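Local atomic coordinates of serine repeat antigen 5 (Plasmodium falciparum, PDB entry 6X42), a protein that has the fold of a papain-family cysteine protease in a pseudo-zymogen form and probably acts in the malaria parasite other than by conventional proteolysis. Residues N37-L42 / I65-G70; S77-A82 / Y118-V123; A82-G87 / E127-V132. One frame throughout, in Å; residues are numbered along the deposited sequence.

Overall arrangement
Contacts 2 and 3 are neighbours on helix 78-83 and share A82, with centres about 10 Å apart. Both pin the loop that follows helix 99-109, and their segments alternate along the chain. Contact 1 closes earlier, about 21 Å from contact 2 between centres, and ties a loop to the end of the preceding helix 53-68. Their chemistry differs with place. Contact 2 is the buried one: it rests on a tyrosine-leucine pack, a helix cap and a bridging water. Contacts 1 and 3 are partly buried and each closes with a disulfide. Contact 1 adds apolar packing to its bond, whereas contact 3 adds the packing of an asparagine on a glutamate, and a bridging water.

Contact 1 (N37-L42 / I65-G70); sequences NCISNL and IRCMKG
C38 and C67 reach each other from different rotamers: SG of C38 is anti to its backbone N (chi1 -175°), while SG of C67 is anti to its carbonyl carbon and lies beside its own N (chi1 -82°). The two sulfurs join at 2.0 Å, C38 SG to C67 SG. With a chi3 of -71° the disulfide twists in the left-handed sense, and the two CB atoms, C38 CB and C67 CB, end up 3.5 Å apart.

Apolar side chains from the loop flank the bridge. I39 lays its CG1 3.7 Å from C67 CB, then carries CD1 on to the next residue of the helix, 3.9 Å from M68 SD. M68 is bent at CB-CG and again at CG-SD, and its chain meets the isoleucine at a slant. L42 comes up to the sulfur of the helix: its CD1 lies 4.1 Å from C67 SG. Behind this front I39 and L42 both lean on Y60, so they pack against an earlier turn of the same helix as well.

The loop presents its cysteine through two asparagines. N37 makes an Asx turn around C38, its OD1 taking the N-H of I39 at 3.0 Å on a lone pair in the carbonyl plane. N41 turns its amide back, and its ND2 donates to N37 O at 3.1 Å from above that carbonyl's plane. On the other side, helix 53-68 ends just past the bridge in a Schellman motif with G70 as C-prime residue. This is the long helix of the papain fold. Between the two segments the chemistry is covalent and apolar: the bridge exists only while the sulfurs are oxidised, and the packing of I39 and L42 probably adds to the join, with no polar pair between the segments to help.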
loop_
_atom_site.group_PDB
_atom_site.type_symbol
_atom_site.label_atom_id
_atom_site.label_comp_id
_atom_site.label_asym_id
_atom_site.label_seq_id
_atom_site.Cartn_x
_atom_site.Cartn_y
_atom_site.Cartn_z
ATOM N N ASN A 37 10.174 14.585 6.327
ATOM C CA ASN A 37 10.254 13.141 6.133
ATOM C C ASN A 37 10.138 12.783 4.656
ATOM O O ASN A 37 9.268 13.289 3.940
ATOM C CB ASN A 37 9.151 12.419 6.918
ATOM C CG ASN A 37 9.508 10.950 7.229
ATOM O OD1 ASN A 37 9.581 10.088 6.332
ATOM N ND2 ASN A 37 9.735 10.665 8.504
ATOM N N CYS A 38 11.035 11.906 4.205
ATOM C CA CYS A 38 10.958 11.365 2.851
ATOM C C CYS A 38 9.536 10.929 2.509
ATOM O O CYS A 38 9.023 11.217 1.415
ATOM C CB CYS A 38 11.919 10.173 2.777
ATOM S SG CYS A 38 12.144 9.363 1.173
ATOM N N ILE A 39 8.880 10.236 3.436
ATOM C CA ILE A 39 7.562 9.678 3.152
ATOM C C ILE A 39 6.525 10.780 2.955
ATOM O O ILE A 39 5.607 10.631 2.139
ATOM C CB ILE A 39 7.210 8.647 4.242
ATOM C CG1 ILE A 39 8.093 7.410 4.060
ATOM C CG2 ILE A 39 5.759 8.273 4.159
ATOM C CD1 ILE A 39 8.085 6.418 5.198
ATOM N N SER A 40 6.672 11.918 3.637
ATOM C CA SER A 40 5.719 13.006 3.452
ATOM C C SER A 40 5.838 13.652 2.087
ATOM O O SER A 40 4.945 14.400 1.683
ATOM C CB SER A 40 5.944 14.093 4.498
ATOM O OG SER A 40 6.048 13.501 5.770
ATOM N N ASN A 41 6.933 13.401 1.383
ATOM C CA ASN A 41 7.162 13.961 0.064
ATOM C C ASN A 41 6.751 13.024 -1.061
ATOM O O ASN A 41 6.975 13.342 -2.233
ATOM C CB ASN A 41 8.617 14.381 -0.005
ATOM C CG ASN A 41 8.831 15.727 0.658
ATOM O OD1 ASN A 41 8.597 16.767 0.050
ATOM N ND2 ASN A 41 9.085 15.705 1.960
ATOM N N LEU A 42 6.103 11.910 -0.739
ATOM C CA LEU A 42 5.492 11.042 -1.747
ATOM C C LEU A 42 4.046 11.499 -1.939
ATOM O O LEU A 42 3.161 11.159 -1.148
ATOM C CB LEU A 42 5.555 9.594 -1.281
ATOM C CG LEU A 42 6.949 8.976 -1.114
ATOM C CD1 LEU A 42 6.882 7.656 -0.314
ATOM C CD2 LEU A 42 7.583 8.752 -2.478
ATOM N N ILE A 65 9.726 1.806 1.597
ATOM C CA ILE A 65 10.898 1.023 1.961
ATOM C C ILE A 65 12.161 1.746 1.512
ATOM O O ILE A 65 13.142 1.830 2.264
ATOM C CB ILE A 65 10.807 -0.402 1.380
ATOM C CG1 ILE A 65 9.745 -1.223 2.119
ATOM C CG2 ILE A 65 12.171 -1.069 1.417
ATOM C CD1 ILE A 65 9.325 -2.507 1.429
ATOM N N ARG A 66 12.158 2.285 0.283
ATOM C CA ARG A 66 13.304 3.055 -0.206
ATOM C C ARG A 66 13.562 4.282 0.663
ATOM O O ARG A 66 14.713 4.575 1.004
ATOM C CB ARG A 66 13.086 3.422 -1.672
ATOM C CG ARG A 66 13.318 2.237 -2.625
ATOM C CD ARG A 66 13.034 2.575 -4.087
ATOM N NE ARG A 66 13.822 3.728 -4.512
ATOM C CZ ARG A 66 15.101 3.674 -4.875
ATOM N NH1 ARG A 66 15.739 2.511 -4.906
ATOM N NH2 ARG A 66 15.746 4.783 -5.196
ATOM N N CYS A 67 12.504 4.978 1.086
ATOM C CA CYS A 67 12.674 6.099 2.007
ATOM C C CYS A 67 13.317 5.648 3.315
ATOM O O CYS A 67 14.232 6.303 3.829
ATOM C CB CYS A 67 11.324 6.750 2.312
ATOM S SG CYS A 67 10.699 7.937 1.109
ATOM N N MET A 68 12.852 4.531 3.872
ATOM C CA MET A 68 13.400 4.046 5.132
ATOM C C MET A 68 14.876 3.685 5.001
ATOM O O MET A 68 15.606 3.732 5.997
ATOM C CB MET A 68 12.618 2.814 5.608
ATOM C CG MET A 68 11.167 3.026 6.092
ATOM S SD MET A 68 10.832 4.458 7.132
ATOM C CE MET A 68 11.539 3.936 8.682
ATOM N N LYS A 69 15.334 3.318 3.799
ATOM C CA LYS A 69 16.729 2.960 3.553
ATOM C C LYS A 69 17.574 4.150 3.096
ATOM O O LYS A 69 18.748 3.972 2.755
ATOM C CB LYS A 69 16.811 1.804 2.540
ATOM C CG LYS A 69 16.255 0.437 3.037
ATOM C CD LYS A 69 16.667 0.115 4.481
ATOM C CE LYS A 69 16.218 -1.263 4.984
ATOM N NZ LYS A 69 15.159 -1.136 6.028
ATOM N N GLY A 70 17.011 5.355 3.102
ATOM C CA GLY A 70 17.767 6.565 2.859
ATOM C C GLY A 70 17.764 7.087 1.438
ATOM O O GLY A 70 18.533 8.011 1.133
#

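Contact 2 (S77-A82 / Y118-V123); sequences SALYVA and YPYNYV
L79 meets the ring of Y118 on the first turn of helix 78-83, two residues after the N-cap serine S77, in what is the helical L domain of the papain fold. From its base outward the leucine stays on the ring, and its CB already sits 3.7 Å from Y118 CE2. CG, held anti to the backbone N (chi1 -166°), presses closer to the same rim atom, L79 CG to Y118 CE2 being 3.4 Å. From there the branches part. CD2 goes over the face of the ring, 3.7 Å from the centroid of Y118 and 23° off the ring normal, a CH-pi contact shifted toward the rim. The same methyl abuts the backbone, with L79 CD2 at 3.4 Å from P119 O. CD1 takes the other direction, toward N121 O. Overall the leucine chain and the tyrosine cross at about a right angle.

The tyrosine's edge is used too: Y118 CD2 faces Y80 N and S77 OG near the ring plane. Its hydroxyl, still against the leucine, hydrogen-bonds E127 OE2 and N83 ND2, tying this contact to the neighbouring one. Next door Y120 offers CD1 to A78 CB at 4.1 Å, while its own hydroxyl bonds to Q47 O and T52 and its ring meets F56 edge-to-face.

S77 does double duty. Its OG caps the helix by accepting from Y80 N at 3.0 Å, and donates to Y118 O at 2.8 Å, in the plane of that carbonyl and on a lone pair. With OG anti to the backbone N (chi1 170°) and engaged by both partners, its rotation is probably well fixed. Y118 O has a second donor in water 1, which in turn takes the N-H of L79, 2.9 Å from the water oxygen to L79 N.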
loop_
_atom_site.group_PDB
_atom_site.type_symbol
_atom_site.label_atom_id
_atom_site.label_comp_id
_atom_site.label_asym_id
_atom_site.label_seq_id
_atom_site.Cartn_x
_atom_site.Cartn_y
_atom_site.Cartn_z
ATOM N N SER A 77 7.229 4.205 -11.862
ATOM C CA SER A 77 6.252 4.286 -12.946
ATOM C C SER A 77 5.214 3.180 -12.796
ATOM O O SER A 77 5.473 2.021 -13.125
ATOM C CB SER A 77 6.986 4.150 -14.279
ATOM O OG SER A 77 6.074 3.988 -15.353
ATOM N N ALA A 78 4.005 3.535 -12.362
ATOM C CA ALA A 78 2.922 2.559 -12.344
ATOM C C ALA A 78 2.612 2.068 -13.751
ATOM O O ALA A 78 2.222 0.914 -13.947
ATOM C CB ALA A 78 1.659 3.172 -11.747
ATOM N N LEU A 79 2.730 2.954 -14.744
ATOM C CA LEU A 79 2.363 2.587 -16.113
ATOM C C LEU A 79 3.285 1.509 -16.675
ATOM O O LEU A 79 2.837 0.617 -17.405
ATOM C CB LEU A 79 2.360 3.832 -16.994
ATOM C CG LEU A 79 1.674 3.686 -18.355
ATOM C CD1 LEU A 79 0.186 3.404 -18.182
ATOM C CD2 LEU A 79 1.896 4.942 -19.207
ATOM N N TYR A 80 4.574 1.552 -16.321
ATOM C CA TYR A 80 5.481 0.502 -16.769
ATOM C C TYR A 80 5.044 -0.855 -16.237
ATOM O O TYR A 80 5.020 -1.851 -16.972
ATOM C CB TYR A 80 6.914 0.814 -16.343
ATOM C CG TYR A 80 7.933 -0.084 -17.013
ATOM C CD1 TYR A 80 8.438 0.213 -18.265
ATOM C CD2 TYR A 80 8.352 -1.259 -16.406
ATOM C CE1 TYR A 80 9.354 -0.623 -18.892
ATOM C CE2 TYR A 80 9.272 -2.094 -17.019
ATOM C CZ TYR A 80 9.762 -1.780 -18.265
ATOM O OH TYR A 80 10.673 -2.617 -18.892
ATOM N N VAL A 81 4.696 -0.911 -14.949
ATOM C CA VAL A 81 4.255 -2.157 -14.340
ATOM C C VAL A 81 2.944 -2.625 -14.953
ATOM O O VAL A 81 2.726 -3.826 -15.139
ATOM C CB VAL A 81 4.180 -2.014 -12.810
ATOM C CG1 VAL A 81 3.665 -3.289 -12.171
ATOM C CG2 VAL A 81 5.547 -1.607 -12.266
ATOM N N ALA A 82 2.040 -1.697 -15.271
ATOM C CA ALA A 82 0.783 -2.095 -15.889
ATOM C C ALA A 82 1.006 -2.743 -17.245
ATOM O O ALA A 82 0.297 -3.677 -17.616
ATOM C CB ALA A 82 -0.106 -0.870 -16.091
ATOM N N TYR A 118 8.233 7.547 -17.615
ATOM C CA TYR A 118 7.085 6.926 -18.286
ATOM C C TYR A 118 5.864 7.235 -17.429
ATOM O O TYR A 118 5.404 6.408 -16.624
ATOM C CB TYR A 118 7.317 5.426 -18.500
ATOM C CG TYR A 118 6.289 4.705 -19.348
ATOM C CD1 TYR A 118 5.953 5.152 -20.626
ATOM C CD2 TYR A 118 5.678 3.557 -18.885
ATOM C CE1 TYR A 118 5.011 4.491 -21.395
ATOM C CE2 TYR A 118 4.758 2.879 -19.652
ATOM C CZ TYR A 118 4.417 3.350 -20.900
ATOM O OH TYR A 118 3.472 2.659 -21.620
ATOM N N PRO A 119 5.341 8.452 -17.539
ATOM C CA PRO A 119 4.366 8.928 -16.550
ATOM C C PRO A 119 2.956 8.408 -16.803
ATOM O O PRO A 119 2.572 8.061 -17.920
ATOM C CB PRO A 119 4.419 10.444 -16.712
ATOM C CG PRO A 119 4.964 10.666 -18.064
ATOM C CD PRO A 119 5.870 9.554 -18.359
ATOM N N TYR A 120 2.157 8.418 -15.746
ATOM C CA TYR A 120 0.864 7.748 -15.777
ATOM C C TYR A 120 -0.222 8.593 -16.429
ATOM O O TYR A 120 -0.408 9.768 -16.109
ATOM C CB TYR A 120 0.436 7.378 -14.362
ATOM C CG TYR A 120 -0.796 6.511 -14.265
ATOM C CD1 TYR A 120 -0.714 5.127 -14.416
ATOM C CD2 TYR A 120 -2.041 7.073 -14.014
ATOM C CE1 TYR A 120 -1.834 4.315 -14.289
ATOM C CE2 TYR A 120 -3.171 6.286 -13.913
ATOM C CZ TYR A 120 -3.072 4.902 -14.034
ATOM O OH TYR A 120 -4.172 4.080 -13.905
ATOM N N ASN A 121 -0.981 7.959 -17.307
ATOM C CA ASN A 121 -2.274 8.461 -17.748
ATOM C C ASN A 121 -3.090 7.199 -17.897
ATOM O O ASN A 121 -2.652 6.267 -18.584
ATOM C CB ASN A 121 -2.172 9.242 -19.078
ATOM C CG ASN A 121 -3.486 9.899 -19.506
ATOM O OD1 ASN A 121 -4.569 9.386 -19.222
ATOM N ND2 ASN A 121 -3.386 11.031 -20.220
ATOM N N TYR A 122 -4.259 7.160 -17.264
ATOM C CA TYR A 122 -5.007 5.914 -17.251
ATOM C C TYR A 122 -5.362 5.465 -18.658
ATOM O O TYR A 122 -5.557 4.270 -18.887
ATOM C CB TYR A 122 -6.253 5.994 -16.371
ATOM C CG TYR A 122 -7.440 6.702 -16.985
ATOM C CD1 TYR A 122 -8.464 5.979 -17.597
ATOM C CD2 TYR A 122 -7.555 8.077 -16.952
ATOM C CE1 TYR A 122 -9.553 6.619 -18.177
ATOM C CE2 TYR A 122 -8.639 8.708 -17.524
ATOM C CZ TYR A 122 -9.638 7.984 -18.136
ATOM O OH TYR A 122 -10.710 8.653 -18.711
ATOM N N VAL A 123 -5.455 6.392 -19.621
ATOM C CA VAL A 123 -5.843 6.005 -20.975
ATOM C C VAL A 123 -4.773 5.181 -21.687
ATOM O O VAL A 123 -5.047 4.571 -22.731
ATOM C CB VAL A 123 -6.244 7.201 -21.869
ATOM C CG1 VAL A 123 -7.289 8.061 -21.221
ATOM C CG2 VAL A 123 -5.023 8.028 -22.289
HETATM O O HOH W 1 3.474 5.768 -14.672
#

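Contact 3 (A82-G87 / E127-V132); sequences ANCYKG and EQCPKV
N83 lies against E127 with its CG anti to the carbonyl carbon and beside the backbone N (chi1 -68°). The glutamate puts CG between its backbone N and carbonyl carbon, the crowded position, and then runs extended. It is met by the asparagine amide, with N83 ND2 at 3.4 Å from E127 CG. The pair slant across one another, amide and carboxylate planes 45° apart, and their polar ends look elsewhere: N83 OD1 takes the N-H of G126, N83 ND2 gives to K124 O, and both side chains also meet the Y118 hydroxyl. Nearer the backbone, N83 CB packs 3.4 Å from E127 O. That carbonyl takes a hydrogen from water 2 at 2.7 Å, E127 O to the water oxygen, and the same water gives its other hydrogen to N83 O.

C84 is the first residue past helix 78-83, and it is disulfide-bonded to C129. A disulfide from the end of this helix to a later loop is consistent with the one that papain itself carries in its L domain, and here it secures the loop that follows helix 99-109.

The two cysteines use different rotamers. SG of C84 is anti to its carbonyl carbon, beside the backbone N, whereas SG of C129 is anti to its N. The sulfurs bond at 2.0 Å, C84 SG to C129 SG, and chi3 of 97° gives the bridge a right-handed turn. That holds the two CB atoms, C84 CB and C129 CB, 3.9 Å apart. P130 follows at once and brings its ring CD to 3.9 Å from C84 SG, while the proline also packs on Y118 and Y80. The helix side reaches back through its main chain, N83 O lying 3.5 Å from C129 CB.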
loop_
_atom_site.group_PDB
_atom_site.type_symbol
_atom_site.label_atom_id
_atom_site.label_comp_id
_atom_site.label_asym_id
_atom_site.label_seq_id
_atom_site.Cartn_x
_atom_site.Cartn_y
_atom_site.Cartn_z
ATOM N N ALA A 82 2.040 -1.697 -15.271
ATOM C CA ALA A 82 0.783 -2.095 -15.889
ATOM C C ALA A 82 1.006 -2.743 -17.245
ATOM O O ALA A 82 0.297 -3.677 -17.616
ATOM C CB ALA A 82 -0.106 -0.870 -16.091
ATOM N N ASN A 83 1.961 -2.237 -18.013
ATOM C CA ASN A 83 2.030 -2.553 -19.430
ATOM C C ASN A 83 3.062 -3.607 -19.780
ATOM O O ASN A 83 3.037 -4.108 -20.903
ATOM C CB ASN A 83 2.292 -1.274 -20.229
ATOM C CG ASN A 83 1.105 -0.339 -20.182
ATOM O OD1 ASN A 83 -0.001 -0.745 -19.791
ATOM N ND2 ASN A 83 1.301 0.905 -20.601
ATOM N N CYS A 84 3.954 -3.948 -18.868
ATOM C CA CYS A 84 5.073 -4.844 -19.142
ATOM C C CYS A 84 4.848 -6.135 -18.363
ATOM O O CYS A 84 4.938 -6.149 -17.129
ATOM C CB CYS A 84 6.382 -4.166 -18.753
ATOM S SG CYS A 84 6.610 -2.623 -19.661
ATOM N N TYR A 85 4.552 -7.214 -19.079
ATOM C CA TYR A 85 4.294 -8.508 -18.467
ATOM C C TYR A 85 4.545 -9.601 -19.501
ATOM O O TYR A 85 4.465 -9.365 -20.708
ATOM C CB TYR A 85 2.862 -8.576 -17.926
ATOM C CG TYR A 85 1.786 -8.303 -18.960
ATOM C CD1 TYR A 85 1.325 -9.319 -19.788
ATOM C CD2 TYR A 85 1.227 -7.034 -19.100
ATOM C CE1 TYR A 85 0.347 -9.101 -20.725
ATOM C CE2 TYR A 85 0.236 -6.798 -20.038
ATOM C CZ TYR A 85 -0.201 -7.843 -20.850
ATOM O OH TYR A 85 -1.179 -7.651 -21.803
ATOM N N LYS A 86 4.866 -10.793 -19.016
ATOM C CA LYS A 86 5.027 -11.964 -19.868
ATOM C C LYS A 86 3.690 -12.702 -20.011
ATOM O O LYS A 86 2.798 -12.588 -19.171
ATOM C CB LYS A 86 6.084 -12.894 -19.264
ATOM C CG LYS A 86 7.472 -12.272 -19.169
ATOM N N GLY A 87 3.548 -13.455 -21.098
ATOM C CA GLY A 87 2.421 -14.377 -21.241
ATOM C C GLY A 87 1.265 -13.820 -22.054
ATOM O O GLY A 87 1.419 -12.850 -22.802
ATOM N N GLU A 127 -1.276 -0.194 -23.209
ATOM C CA GLU A 127 -0.487 0.029 -24.418
ATOM C C GLU A 127 0.785 -0.827 -24.376
ATOM O O GLU A 127 1.126 -1.439 -23.367
ATOM C CB GLU A 127 -0.178 1.519 -24.622
ATOM C CG GLU A 127 0.969 2.071 -23.825
ATOM C CD GLU A 127 1.372 3.478 -24.185
ATOM O OE1 GLU A 127 0.663 4.150 -24.968
ATOM O OE2 GLU A 127 2.435 3.901 -23.699
ATOM N N GLN A 128 1.487 -0.877 -25.501
ATOM C CA GLN A 128 2.681 -1.706 -25.588
ATOM C C GLN A 128 3.717 -1.278 -24.554
ATOM O O GLN A 128 3.910 -0.093 -24.290
ATOM C CB GLN A 128 3.267 -1.585 -26.995
ATOM C CG GLN A 128 4.553 -2.348 -27.190
ATOM C CD GLN A 128 5.272 -1.927 -28.438
ATOM O OE1 GLN A 128 4.729 -2.049 -29.533
ATOM N NE2 GLN A 128 6.510 -1.443 -28.290
ATOM N N CYS A 129 4.382 -2.260 -23.965
ATOM C CA CYS A 129 5.462 -1.993 -23.025
ATOM C C CYS A 129 6.551 -1.178 -23.718
ATOM O O CYS A 129 7.026 -1.579 -24.788
ATOM C CB CYS A 129 6.031 -3.331 -22.553
ATOM S SG CYS A 129 7.425 -3.224 -21.412
ATOM N N PRO A 130 6.963 -0.043 -23.156
ATOM C CA PRO A 130 7.958 0.805 -23.819
ATOM C C PRO A 130 9.366 0.252 -23.681
ATOM O O PRO A 130 9.695 -0.460 -22.728
ATOM C CB PRO A 130 7.833 2.138 -23.068
ATOM C CG PRO A 130 7.481 1.712 -21.689
ATOM C CD PRO A 130 6.520 0.548 -21.884
ATOM N N LYS A 131 10.196 0.604 -24.660
ATOM C CA LYS A 131 11.622 0.335 -24.568
ATOM C C LYS A 131 12.223 1.153 -23.437
ATOM O O LYS A 131 11.895 2.330 -23.262
ATOM C CB LYS A 131 12.323 0.744 -25.866
ATOM C CG LYS A 131 13.809 1.144 -25.659
ATOM C CD LYS A 131 14.633 1.212 -26.929
ATOM C CE LYS A 131 16.070 1.639 -26.616
ATOM N NZ LYS A 131 16.847 1.892 -27.843
ATOM N N VAL A 132 13.118 0.539 -22.674
ATOM C CA VAL A 132 13.829 1.271 -21.634
ATOM C C VAL A 132 14.905 2.108 -22.308
ATOM O O VAL A 132 15.769 1.576 -23.006
ATOM C CB VAL A 132 14.419 0.319 -20.589
ATOM C CG1 VAL A 132 15.369 1.069 -19.656
ATOM C CG2 VAL A 132 13.289 -0.336 -19.804
HETATM O O HOH W 2 0.692 -3.942 -22.423
#